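Local coordinates for probable acetyltransferase (Agrobacterium tumefaciens, PDB 2GE3), which binds acetyl coenzyme A and, as a GNAT-family member, probably transfers its acetyl group to an acceptor substrate, at residues D6-K11 and F61-D66; A24-S29 and L38-L43; C73-Q78 and R109-A114; G146-A151 and S161-I166. All blocks are in the same frame, centred on the assembly; numbering follows the deposited sequence.

Interaction 1: residues D6-K11 and F61-D66; sequences DTVTIK and FVAIAD
T9 and I64 face each other as a hydrogen-bonded pair where the edge strand of the GNAT sheet runs antiparallel to strand 60-65. T9 N gives its hydrogen to I64 O, and I64 N returns one to T9 O at 2.7 Å. Two residues on, K11 and V62 repeat the exchange, with V62 N 2.9 Å from K11 O. Between them I10 and A63 form a non-hydrogen-bonded pair, and I10 CA comes to 3.3 Å from V62 O in a CA-H...O contact.

The side chains divide between two faces. On that of I10 and A63, V8 CG1, anti to the backbone N (chi1 173°), sits 3.6 Å from A63 CB, while I10 CG2 meets F61 CD2, the two side chains crossing at about a right angle. Helix 102-117 covers this side: V8 packs on L102, I10 on R105 and L106.

On the other face K11 starts with CG between its backbone N and carbonyl carbon (chi1 51°) and lays its aliphatic chain over I64, CD 3.7 Å from I64 CD1. Its NZ ends beside CB and CG2 of the same isoleucine. Past the last bridge, toward the N terminus, water takes over. One molecule donates to both T7 O and I64 O; a second donates to T7 O and accepts from D66 N, lying 2.8 Å from that nitrogen.

Interaction 2: residues A24-S29 and L38-L43; sequences ALDAVS and LEAPPL
D26 lies over the A40 methyl, its CB 3.7 Å from A40 CB, and closes the overlap with a hydrogen bond to the backbone of the same residue. A40 N donates to the anti lone pair of D26 OD1, the one turned away from OD2, at 3.1 Å with an N-H...O angle of 160°. A chi1 of -163° sets D26 CG anti to its own backbone N, and OD1 reaches A40 N from there. E39, the residue before A40, brings CG near D26 OD1, with its OE1 5.1 Å from that oxygen; the two negative charges may raise each other's affinity for a proton a little, though a long, weak ion pair of D26 OD2 with R30 NE would offset this.

The A40 methyl points at the helix and also meets L25, whose CG is 4.0 Å away. L25 CD2 reaches P41 CD, the leucine and the proline ring crossing at about a right angle. One turn further along, S29 presents CB rather than its hydroxyl to the loop, 3.6 Å from E39 N. The hydroxyl is turned back onto its own helix: S29 OG donates to L25 O at 2.6 Å, while S29 N reaches the same oxygen from the opposite face of the carbonyl plane, so two donors from one residue grip it.

The contact folds the connection after helix 18-29 back along that helix, from L38, which packs on T82 of the second subunit, to P42, at the N-cap position of helix 43-55. V28 touches acetyl coenzyme A, and behind the contact L25 and V28 pack on W72 of strand 68-77.

Interaction 3: residues C73-Q78 and R109-A114; sequences CDIRRQ and RTLDAA
I75 of strand 73-77 reaches T110, L111 and A114 of helix 102-117. Its CB carries two branches, and chi1 of -63° sets CG1 anti to the carbonyl carbon. CG1 comes to 3.7 Å from the T110 methyl, CG2. With chi2 at 175° the chain continues extended, and CD1 at the tip settles among three residues: T110 CG2, A114 CB at 3.7 Å, and L111 CD2 at 4.1 Å. The isoleucine and T110 slide past each other in opposite directions.

Two residues earlier, C73 points the same way. Its SG, anti to the backbone N, touches T110 as well, 3.5 Å from OG1 and 3.6 Å from CB. T110 OG1 has its hydrogen-bonding partner elsewhere, in L106 O one turn back in the helix, leaving the contact with the sulfur as packing. C73, I75, T110, L111 and A114 are all buried, and F61 from strand 60-65 packs against T110 and A113 alongside them.

The short axes run 8.5 Å apart, with 27° between their N-to-C directions. A helix laid nearly parallel to the strands, with alternate strand residues meeting helix residues one turn apart, is the layered alpha/beta packing of the GNAT fold; here helix 102-117 covers one face of its central sheet.

Interaction 4: residues G146-A151 and S161-I166; sequences GRARDA and SLNMAI
S161 O accepts from A148 N at 2.6 Å, the shortest hydrogen bond between residues 146-151 and 161-166, in the beta hairpin of strands 143-153 and 158-167, which forms the C-terminal end of the GNAT sheet. S161 N answers with a bond to A148 O, and N163 N donates to G146 O at 2.8 Å with an angle of 167°.

R147 and L162 form the non-hydrogen-bonded pair between these rungs. Their side chains lie side by side and point the same way. L162 CD2 sits 3.8 Å above the R147 guanidinium plane, over its centre, a methyl laid on the flat group's face; it also touches CB and CG farther back along the arginine. On the opposite sheet face, A148 and S161 stand beside N163, whose OD1 is hydrogen-bonded to S125 OG in the adjoining strand 121-127.

Beyond A148 a type II turn runs to A151 and takes the chain round a corner. There the second subunit joins in: D150 O is hydrogen-bonded to H85 NE2 and A151 O to R83 NH1 of that subunit. The turn brings A151 back against strand 158-167, with its CB 4.0 Å from S161 CB.

Overall arrangement
From the N terminus, strand 9-12 pairs with strand 60-65, and interaction 1 closes a loop holding helices 18-29 and 43-55. Interaction 2 falls within that loop, closing the shorter connection between these helices. The chain then enters strand 68-77, and interaction 3 ties it to helix 102-117; interaction 4 closes the C-terminal hairpin. Interactions 1, 3 and 4 follow in series along one sheet. F61 links interactions 1 and 3, its N bonding C73 O and its ring packing on T110, while L111 touches I166 of interaction 4. Interactions 1 and 4 lie on opposite sides of the chain's centre, about 30 Å apart between centres.

Interaction 1: residues D6-K11 and F61-D66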
loop_
_atom_site.group_PDB
_atom_site.type_symbol
_atom_site.label_atom_id
_atom_site.label_comp_id
_atom_site.label_asym_id
_atom_site.label_seq_id
_atom_site.Cartn_x
_atom_site.Cartn_y
_atom_site.Cartn_z
ATOM N N ASP A 6 -31.255 16.635 14.731
ATOM C CA ASP A 6 -30.862 17.419 13.531
ATOM C C ASP A 6 -30.256 16.486 12.444
ATOM O O ASP A 6 -29.171 15.882 12.659
ATOM C CB ASP A 6 -29.919 18.602 13.934
ATOM N N THR A 7 -30.973 16.350 11.302
ATOM C CA THR A 7 -30.747 15.248 10.336
ATOM C C THR A 7 -29.390 15.195 9.580
ATOM O O THR A 7 -28.908 16.200 9.044
ATOM C CB THR A 7 -31.938 15.053 9.404
ATOM O OG1 THR A 7 -32.373 13.686 9.475
ATOM C CG2 THR A 7 -31.641 15.467 7.917
ATOM N N VAL A 8 -28.748 14.028 9.621
ATOM C CA VAL A 8 -27.637 13.735 8.718
ATOM C C VAL A 8 -28.135 12.898 7.567
ATOM O O VAL A 8 -28.885 11.954 7.767
ATOM C CB VAL A 8 -26.476 13.027 9.407
ATOM C CG1 VAL A 8 -25.452 12.596 8.408
ATOM C CG2 VAL A 8 -25.822 13.981 10.396
ATOM N N THR A 9 -27.755 13.293 6.357
ATOM C CA THR A 9 -27.982 12.476 5.156
ATOM C C THR A 9 -26.697 12.038 4.538
ATOM O O THR A 9 -25.718 12.808 4.487
ATOM C CB THR A 9 -28.784 13.243 4.147
ATOM O OG1 THR A 9 -29.951 13.677 4.840
ATOM C CG2 THR A 9 -29.255 12.331 3.015
ATOM N N ILE A 10 -26.692 10.767 4.116
ATOM C CA ILE A 10 -25.536 10.139 3.457
ATOM C C ILE A 10 -25.858 10.002 1.967
ATOM O O ILE A 10 -26.879 9.511 1.608
ATOM C CB ILE A 10 -25.259 8.773 4.106
ATOM C CG1 ILE A 10 -24.742 8.985 5.534
ATOM C CG2 ILE A 10 -24.312 7.926 3.215
ATOM C CD1 ILE A 10 -24.908 7.861 6.384
ATOM N N LYS A 11 -24.978 10.439 1.090
ATOM C CA LYS A 11 -25.245 10.351 -0.339
ATOM C C LYS A 11 -23.904 10.197 -1.051
ATOM O O LYS A 11 -22.867 10.534 -0.460
ATOM C CB LYS A 11 -25.940 11.627 -0.812
ATOM C CG LYS A 11 -25.167 12.851 -0.367
ATOM C CD LYS A 11 -25.978 14.115 -0.486
ATOM C CE LYS A 11 -27.322 14.022 0.247
ATOM N NZ LYS A 11 -27.666 15.356 0.849
ATOM N N PHE A 61 -18.783 8.354 -0.350
ATOM C CA PHE A 61 -20.016 8.857 0.242
ATOM C C PHE A 61 -19.711 9.976 1.207
ATOM O O PHE A 61 -18.673 9.963 1.881
ATOM C CB PHE A 61 -20.737 7.690 0.967
ATOM C CG PHE A 61 -21.390 6.724 0.019
ATOM C CD1 PHE A 61 -20.636 5.767 -0.681
ATOM C CD2 PHE A 61 -22.742 6.844 -0.257
ATOM C CE1 PHE A 61 -21.271 4.935 -1.677
ATOM C CE2 PHE A 61 -23.353 6.028 -1.196
ATOM C CZ PHE A 61 -22.617 5.084 -1.908
ATOM N N VAL A 62 -20.642 10.943 1.303
ATOM C CA VAL A 62 -20.465 12.068 2.245
ATOM C C VAL A 62 -21.613 12.093 3.214
ATOM O O VAL A 62 -22.705 11.679 2.853
ATOM C CB VAL A 62 -20.218 13.403 1.554
ATOM C CG1 VAL A 62 -18.801 13.372 1.043
ATOM C CG2 VAL A 62 -21.346 13.704 0.458
ATOM N N ALA A 63 -21.342 12.494 4.456
ATOM C CA ALA A 63 -22.461 12.775 5.334
ATOM C C ALA A 63 -22.635 14.267 5.388
ATOM O O ALA A 63 -21.707 14.999 5.697
ATOM C CB ALA A 63 -22.258 12.187 6.697
ATOM N N ILE A 64 -23.873 14.687 5.164
ATOM C CA ILE A 64 -24.224 16.069 5.003
ATOM C C ILE A 64 -25.141 16.555 6.157
ATOM O O ILE A 64 -26.217 15.926 6.444
ATOM C CB ILE A 64 -24.908 16.303 3.609
ATOM C CG1 ILE A 64 -23.808 16.591 2.611
ATOM C CG2 ILE A 64 -25.765 17.599 3.607
ATOM C CD1 ILE A 64 -23.605 15.581 1.887
ATOM N N ALA A 65 -24.703 17.615 6.827
ATOM C CA ALA A 65 -25.549 18.226 7.858
ATOM C C ALA A 65 -25.575 19.758 7.679
ATOM O O ALA A 65 -24.529 20.441 7.650
ATOM C CB ALA A 65 -25.097 17.835 9.318
ATOM N N ASP A 66 -26.790 20.272 7.512
ATOM C CA ASP A 66 -27.011 21.717 7.206
ATOM C C ASP A 66 -26.145 22.181 6.035
ATOM O O ASP A 66 -25.393 23.145 6.125
ATOM C CB ASP A 66 -26.778 22.563 8.458
ATOM C CG ASP A 66 -27.874 22.320 9.551
ATOM O OD1 ASP A 66 -29.115 22.459 9.252
ATOM O OD2 ASP A 66 -27.488 22.017 10.711
HETATM O O HOH W 1 -28.790 16.882 5.991
HETATM O O HOH W 2 -29.062 18.923 8.404
#

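Interaction 2: residues A24-S29 and L38-L43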
loop_
_atom_site.group_PDB
_atom_site.type_symbol
_atom_site.label_atom_id
_atom_site.label_comp_id
_atom_site.label_asym_id
_atom_site.label_seq_id
_atom_site.Cartn_x
_atom_site.Cartn_y
_atom_site.Cartn_z
ATOM N N ALA A 24 -13.413 19.290 5.646
ATOM C CA ALA A 24 -13.659 18.125 6.529
ATOM C C ALA A 24 -12.386 17.299 6.663
ATOM O O ALA A 24 -11.945 16.991 7.743
ATOM C CB ALA A 24 -14.754 17.277 5.895
ATOM N N LEU A 25 -11.771 17.022 5.523
ATOM C CA LEU A 25 -10.592 16.236 5.440
ATOM C C LEU A 25 -9.422 17.002 6.108
ATOM O O LEU A 25 -8.582 16.458 6.864
ATOM C CB LEU A 25 -10.363 15.881 3.954
ATOM C CG LEU A 25 -9.161 15.097 3.490
ATOM C CD1 LEU A 25 -9.089 13.703 4.119
ATOM C CD2 LEU A 25 -9.210 14.952 1.983
ATOM N N ASP A 26 -9.393 18.293 5.872
ATOM C CA ASP A 26 -8.358 19.110 6.459
ATOM C C ASP A 26 -8.482 19.241 8.001
ATOM O O ASP A 26 -7.472 19.138 8.721
ATOM C CB ASP A 26 -8.394 20.471 5.781
ATOM C CG ASP A 26 -7.147 21.250 6.017
ATOM O OD1 ASP A 26 -6.026 20.722 5.765
ATOM O OD2 ASP A 26 -7.306 22.372 6.540
ATOM N N ALA A 27 -9.710 19.465 8.491
ATOM C CA ALA A 27 -10.023 19.492 9.940
ATOM C C ALA A 27 -9.637 18.173 10.653
ATOM O O ALA A 27 -8.940 18.194 11.633
ATOM C CB ALA A 27 -11.490 19.815 10.165
ATOM N N VAL A 28 -10.083 17.026 10.167
ATOM C CA VAL A 28 -9.745 15.743 10.779
ATOM C C VAL A 28 -8.238 15.381 10.678
ATOM O O VAL A 28 -7.648 14.813 11.646
ATOM C CB VAL A 28 -10.662 14.593 10.230
ATOM C CG1 VAL A 28 -10.281 13.262 10.750
ATOM C CG2 VAL A 28 -12.211 14.892 10.493
ATOM N N SER A 29 -7.603 15.686 9.540
ATOM C CA SER A 29 -6.142 15.340 9.331
ATOM C C SER A 29 -5.295 16.130 10.329
ATOM O O SER A 29 -4.318 15.574 10.942
ATOM C CB SER A 29 -5.656 15.642 7.925
ATOM O OG SER A 29 -6.494 14.998 6.987
ATOM N N LEU A 38 -1.292 14.382 7.514
ATOM C CA LEU A 38 -1.314 15.295 8.648
ATOM C C LEU A 38 -2.011 16.609 8.229
ATOM O O LEU A 38 -2.294 17.492 9.050
ATOM C CB LEU A 38 0.092 15.528 9.187
ATOM C CG LEU A 38 0.832 14.268 9.729
ATOM C CD1 LEU A 38 2.245 14.552 10.106
ATOM C CD2 LEU A 38 0.093 13.674 10.962
ATOM N N GLU A 39 -2.389 16.657 6.961
ATOM C CA GLU A 39 -2.959 17.852 6.382
ATOM C C GLU A 39 -3.666 17.403 5.130
ATOM O O GLU A 39 -3.172 16.467 4.475
ATOM C CB GLU A 39 -1.779 18.730 5.954
ATOM C CG GLU A 39 -2.024 20.165 6.066
ATOM C CD GLU A 39 -0.904 20.894 5.398
ATOM O OE1 GLU A 39 -1.163 21.521 4.340
ATOM O OE2 GLU A 39 0.245 20.794 5.904
ATOM N N ALA A 40 -4.742 18.080 4.728
ATOM C CA ALA A 40 -5.348 17.688 3.442
ATOM C C ALA A 40 -4.406 18.021 2.257
ATOM O O ALA A 40 -3.551 18.924 2.332
ATOM C CB ALA A 40 -6.749 18.290 3.230
ATOM N N PRO A 41 -4.574 17.284 1.151
ATOM C CA PRO A 41 -3.930 17.679 -0.104
ATOM C C PRO A 41 -4.525 19.035 -0.629
ATOM O O PRO A 41 -5.659 19.434 -0.247
ATOM C CB PRO A 41 -4.275 16.519 -1.045
ATOM C CG PRO A 41 -4.661 15.367 -0.108
ATOM C CD PRO A 41 -5.393 16.065 1.005
ATOM N N PRO A 42 -3.764 19.766 -1.480
ATOM C CA PRO A 42 -4.314 21.046 -1.906
ATOM C C PRO A 42 -5.711 20.898 -2.545
ATOM O O PRO A 42 -5.977 19.876 -3.170
ATOM C CB PRO A 42 -3.284 21.565 -2.929
ATOM C CG PRO A 42 -2.303 20.463 -3.166
ATOM C CD PRO A 42 -2.437 19.472 -2.064
ATOM N N LEU A 43 -6.570 21.911 -2.424
ATOM C CA LEU A 43 -7.920 21.804 -2.978
ATOM C C LEU A 43 -8.011 21.228 -4.394
ATOM O O LEU A 43 -8.860 20.371 -4.658
ATOM C CB LEU A 43 -8.682 23.133 -2.919
ATOM C CG LEU A 43 -10.234 23.214 -2.953
ATOM C CD1 LEU A 43 -10.933 22.298 -3.918
ATOM C CD2 LEU A 43 -10.818 22.903 -1.620
#

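Interaction 3: residues C73-Q78 and R109-A114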
loop_
_atom_site.group_PDB
_atom_site.type_symbol
_atom_site.label_atom_id
_atom_site.label_comp_id
_atom_site.label_asym_id
_atom_site.label_seq_id
_atom_site.Cartn_x
_atom_site.Cartn_y
_atom_site.Cartn_z
ATOM N N CYS A 73 -16.672 8.532 3.630
ATOM C CA CYS A 73 -16.130 7.220 3.643
ATOM C C CYS A 73 -15.874 6.952 2.175
ATOM O O CYS A 73 -16.752 7.162 1.336
ATOM C CB CYS A 73 -17.145 6.238 4.302
ATOM S SG CYS A 73 -16.645 4.503 4.354
ATOM N N ASP A 74 -14.717 6.404 1.856
ATOM C CA ASP A 74 -14.458 6.120 0.472
ATOM C C ASP A 74 -13.600 4.868 0.225
ATOM O O ASP A 74 -12.886 4.379 1.110
ATOM C CB ASP A 74 -13.984 7.346 -0.315
ATOM C CG ASP A 74 -12.694 7.991 0.227
ATOM O OD1 ASP A 74 -11.794 7.288 0.776
ATOM O OD2 ASP A 74 -12.562 9.249 0.037
ATOM N N ILE A 75 -13.764 4.300 -0.967
ATOM C CA ILE A 75 -13.017 3.077 -1.290
ATOM C C ILE A 75 -12.226 3.348 -2.589
ATOM O O ILE A 75 -12.839 3.639 -3.627
ATOM C CB ILE A 75 -13.907 1.765 -1.289
ATOM C CG1 ILE A 75 -14.473 1.497 0.111
ATOM C CG2 ILE A 75 -13.099 0.494 -1.753
ATOM C CD1 ILE A 75 -15.473 0.302 0.278
ATOM N N ARG A 76 -10.888 3.355 -2.503
ATOM C CA ARG A 76 -10.043 3.423 -3.703
ATOM C C ARG A 76 -9.652 2.023 -4.225
ATOM O O ARG A 76 -8.965 1.233 -3.535
ATOM C CB ARG A 76 -8.831 4.341 -3.503
ATOM C CG ARG A 76 -7.744 3.821 -2.479
ATOM C CD ARG A 76 -6.569 4.842 -2.252
ATOM N NE ARG A 76 -7.236 6.152 -2.163
ATOM C CZ ARG A 76 -7.696 6.659 -1.031
ATOM N NH1 ARG A 76 -7.492 5.972 0.113
ATOM N NH2 ARG A 76 -8.344 7.835 -1.047
ATOM N N ARG A 77 -10.131 1.726 -5.445
ATOM C CA ARG A 77 -9.689 0.574 -6.256
ATOM C C ARG A 77 -8.163 0.525 -6.529
ATOM O O ARG A 77 -7.591 1.516 -6.959
ATOM C CB ARG A 77 -10.439 0.516 -7.576
ATOM C CG ARG A 77 -10.516 -0.907 -8.128
ATOM C CD ARG A 77 -11.328 -0.989 -9.421
ATOM N NE ARG A 77 -11.365 -2.336 -9.952
ATOM C CZ ARG A 77 -11.685 -2.632 -11.222
ATOM N NH1 ARG A 77 -11.972 -1.659 -12.093
ATOM N NH2 ARG A 77 -11.723 -3.899 -11.650
ATOM N N GLN A 78 -7.534 -0.636 -6.219
ATOM C CA GLN A 78 -6.116 -0.921 -6.530
ATOM C C GLN A 78 -5.927 -0.857 -8.057
ATOM O O GLN A 78 -6.814 -1.201 -8.832
ATOM C CB GLN A 78 -5.652 -2.291 -6.008
ATOM C CG GLN A 78 -5.401 -2.403 -4.496
ATOM C CD GLN A 78 -4.144 -1.637 -3.969
ATOM O OE1 GLN A 78 -4.261 -0.843 -3.027
ATOM N NE2 GLN A 78 -2.940 -1.865 -4.585
ATOM N N ARG A 109 -23.280 1.862 3.682
ATOM C CA ARG A 109 -23.592 2.359 2.345
ATOM C C ARG A 109 -22.403 2.186 1.414
ATOM O O ARG A 109 -22.557 1.859 0.215
ATOM C CB ARG A 109 -23.970 3.845 2.378
ATOM C CG ARG A 109 -25.418 4.108 2.990
ATOM C CD ARG A 109 -26.503 3.529 1.980
ATOM N NE ARG A 109 -26.529 4.299 0.715
ATOM C CZ ARG A 109 -27.047 5.536 0.601
ATOM N NH1 ARG A 109 -27.529 6.183 1.681
ATOM N NH2 ARG A 109 -27.047 6.154 -0.575
ATOM N N THR A 110 -21.218 2.483 1.931
ATOM C CA THR A 110 -19.998 2.497 1.121
ATOM C C THR A 110 -19.603 1.056 0.745
ATOM O O THR A 110 -19.225 0.820 -0.378
ATOM C CB THR A 110 -18.850 3.276 1.820
ATOM O OG1 THR A 110 -19.316 4.602 2.119
ATOM C CG2 THR A 110 -17.508 3.365 0.922
ATOM N N LEU A 111 -19.706 0.105 1.672
ATOM C CA LEU A 111 -19.474 -1.324 1.394
ATOM C C LEU A 111 -20.478 -1.940 0.468
ATOM O O LEU A 111 -20.160 -2.830 -0.375
ATOM C CB LEU A 111 -19.439 -2.123 2.721
ATOM C CG LEU A 111 -18.203 -1.829 3.640
ATOM C CD1 LEU A 111 -18.412 -2.498 4.969
ATOM C CD2 LEU A 111 -16.836 -2.364 3.008
ATOM N N ASP A 112 -21.746 -1.566 0.657
ATOM C CA ASP A 112 -22.705 -2.050 -0.252
ATOM C C ASP A 112 -22.423 -1.557 -1.695
ATOM O O ASP A 112 -22.449 -2.353 -2.649
ATOM C CB ASP A 112 -24.100 -1.737 0.211
ATOM C CG ASP A 112 -25.024 -2.992 0.048
ATOM O OD1 ASP A 112 -24.849 -4.053 0.800
ATOM O OD2 ASP A 112 -25.839 -2.918 -0.881
ATOM N N ALA A 113 -22.109 -0.276 -1.876
ATOM C CA ALA A 113 -21.762 0.163 -3.219
ATOM C C ALA A 113 -20.488 -0.574 -3.751
ATOM O O ALA A 113 -20.378 -0.812 -4.964
ATOM C CB ALA A 113 -21.532 1.608 -3.229
ATOM N N ALA A 114 -19.520 -0.882 -2.875
ATOM C CA ALA A 114 -18.308 -1.608 -3.337
ATOM C C ALA A 114 -18.613 -3.013 -3.844
ATOM O O ALA A 114 -18.034 -3.492 -4.810
ATOM C CB ALA A 114 -17.226 -1.674 -2.263
#

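Interaction 4: residues G146-A151 and S161-I166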
loop_
_atom_site.group_PDB
_atom_site.type_symbol
_atom_site.label_atom_id
_atom_site.label_comp_id
_atom_site.label_asym_id
_atom_site.label_seq_id
_atom_site.Cartn_x
_atom_site.Cartn_y
_atom_site.Cartn_z
ATOM N N GLY A 146 -3.381 -8.692 10.822
ATOM C CA GLY A 146 -2.096 -8.631 11.420
ATOM C C GLY A 146 -1.695 -7.258 11.900
ATOM O O GLY A 146 -2.411 -6.311 11.672
ATOM N N ARG A 147 -0.511 -7.143 12.537
ATOM C CA ARG A 147 -0.141 -5.947 13.304
ATOM C C ARG A 147 1.183 -5.515 12.689
ATOM O O ARG A 147 2.084 -6.309 12.539
ATOM C CB ARG A 147 0.006 -6.379 14.744
ATOM C CG ARG A 147 0.613 -5.423 15.660
ATOM C CD ARG A 147 0.451 -5.976 17.050
ATOM N NE ARG A 147 -0.042 -4.985 18.005
ATOM C CZ ARG A 147 -1.249 -5.070 18.587
ATOM N NH1 ARG A 147 -2.052 -6.108 18.363
ATOM N NH2 ARG A 147 -1.658 -4.130 19.401
ATOM N N ALA A 148 1.279 -4.272 12.255
ATOM C CA ALA A 148 2.540 -3.764 11.738
ATOM C C ALA A 148 3.312 -2.969 12.815
ATOM O O ALA A 148 2.876 -1.939 13.149
ATOM C CB ALA A 148 2.233 -2.899 10.477
ATOM N N ARG A 149 4.484 -3.426 13.291
ATOM C CA ARG A 149 5.150 -2.790 14.421
ATOM C C ARG A 149 5.865 -1.515 13.990
ATOM O O ARG A 149 6.631 -1.558 13.057
ATOM C CB ARG A 149 6.210 -3.722 15.087
ATOM C CG ARG A 149 5.729 -5.191 15.242
ATOM C CD ARG A 149 4.778 -5.423 16.495
ATOM N NE ARG A 149 5.118 -4.634 17.712
ATOM C CZ ARG A 149 6.077 -4.918 18.624
ATOM N NH1 ARG A 149 6.852 -6.008 18.566
ATOM N NH2 ARG A 149 6.244 -4.103 19.663
ATOM N N ASP A 150 5.684 -0.432 14.740
ATOM C CA ASP A 150 6.343 0.831 14.384
ATOM C C ASP A 150 6.058 1.308 12.930
ATOM O O ASP A 150 6.906 1.860 12.304
ATOM C CB ASP A 150 7.867 0.745 14.554
ATOM C CG ASP A 150 8.316 0.549 16.010
ATOM O OD1 ASP A 150 7.404 0.617 16.909
ATOM O OD2 ASP A 150 9.602 0.332 16.224
ATOM N N ALA A 151 4.891 1.086 12.416
ATOM C CA ALA A 151 4.628 1.367 10.996
ATOM C C ALA A 151 4.301 2.861 10.776
ATOM O O ALA A 151 4.394 3.330 9.664
ATOM C CB ALA A 151 3.515 0.488 10.445
ATOM N N SER A 161 0.398 -0.260 13.608
ATOM C CA SER A 161 -0.787 -0.169 12.761
ATOM C C SER A 161 -1.383 -1.594 12.693
ATOM O O SER A 161 -0.661 -2.560 12.720
ATOM C CB SER A 161 -0.381 0.298 11.350
ATOM O OG SER A 161 -1.472 0.974 10.797
ATOM N N LEU A 162 -2.688 -1.707 12.636
ATOM C CA LEU A 162 -3.369 -2.996 12.464
ATOM C C LEU A 162 -3.937 -3.038 11.114
ATOM O O LEU A 162 -4.621 -2.087 10.669
ATOM C CB LEU A 162 -4.537 -3.157 13.444
ATOM C CG LEU A 162 -4.172 -3.008 14.939
ATOM C CD1 LEU A 162 -5.367 -3.264 15.878
ATOM C CD2 LEU A 162 -2.937 -3.843 15.383
ATOM N N ASN A 163 -3.716 -4.158 10.463
ATOM C CA ASN A 163 -4.341 -4.380 9.134
ATOM C C ASN A 163 -5.566 -5.187 9.274
ATOM O O ASN A 163 -5.553 -6.165 9.976
ATOM C CB ASN A 163 -3.393 -5.158 8.209
ATOM C CG ASN A 163 -2.205 -4.331 7.870
ATOM O OD1 ASN A 163 -2.405 -3.263 7.391
ATOM N ND2 ASN A 163 -0.985 -4.757 8.239
HETATM N N MSE A 164 -6.598 -4.822 8.556
HETATM C CA MSE A 164 -7.879 -5.496 8.711
HETATM C C MSE A 164 -8.442 -5.568 7.305
HETATM O O MSE A 164 -8.061 -4.771 6.471
HETATM C CB MSE A 164 -8.794 -4.698 9.631
HETATM C CG MSE A 164 -8.149 -4.441 11.095
HETATM SE SE MSE A 164 -9.623 -3.592 12.121
HETATM C CE MSE A 164 -10.768 -5.272 12.398
ATOM N N ALA A 165 -9.339 -6.510 7.063
ATOM C CA ALA A 165 -9.964 -6.663 5.771
ATOM C C ALA A 165 -11.355 -7.339 5.854
ATOM O O ALA A 165 -11.665 -8.112 6.801
ATOM C CB ALA A 165 -9.045 -7.402 4.812
ATOM N N ILE A 166 -12.177 -7.040 4.865
ATOM C CA ILE A 166 -13.449 -7.748 4.690
ATOM C C ILE A 166 -13.499 -8.375 3.321
ATOM O O ILE A 166 -13.004 -7.803 2.364
ATOM C CB ILE A 166 -14.681 -6.787 4.973
ATOM C CG1 ILE A 166 -15.939 -7.548 5.392
ATOM C CG2 ILE A 166 -14.865 -5.777 3.814
ATOM C CD1 ILE A 166 -17.026 -6.570 6.121
#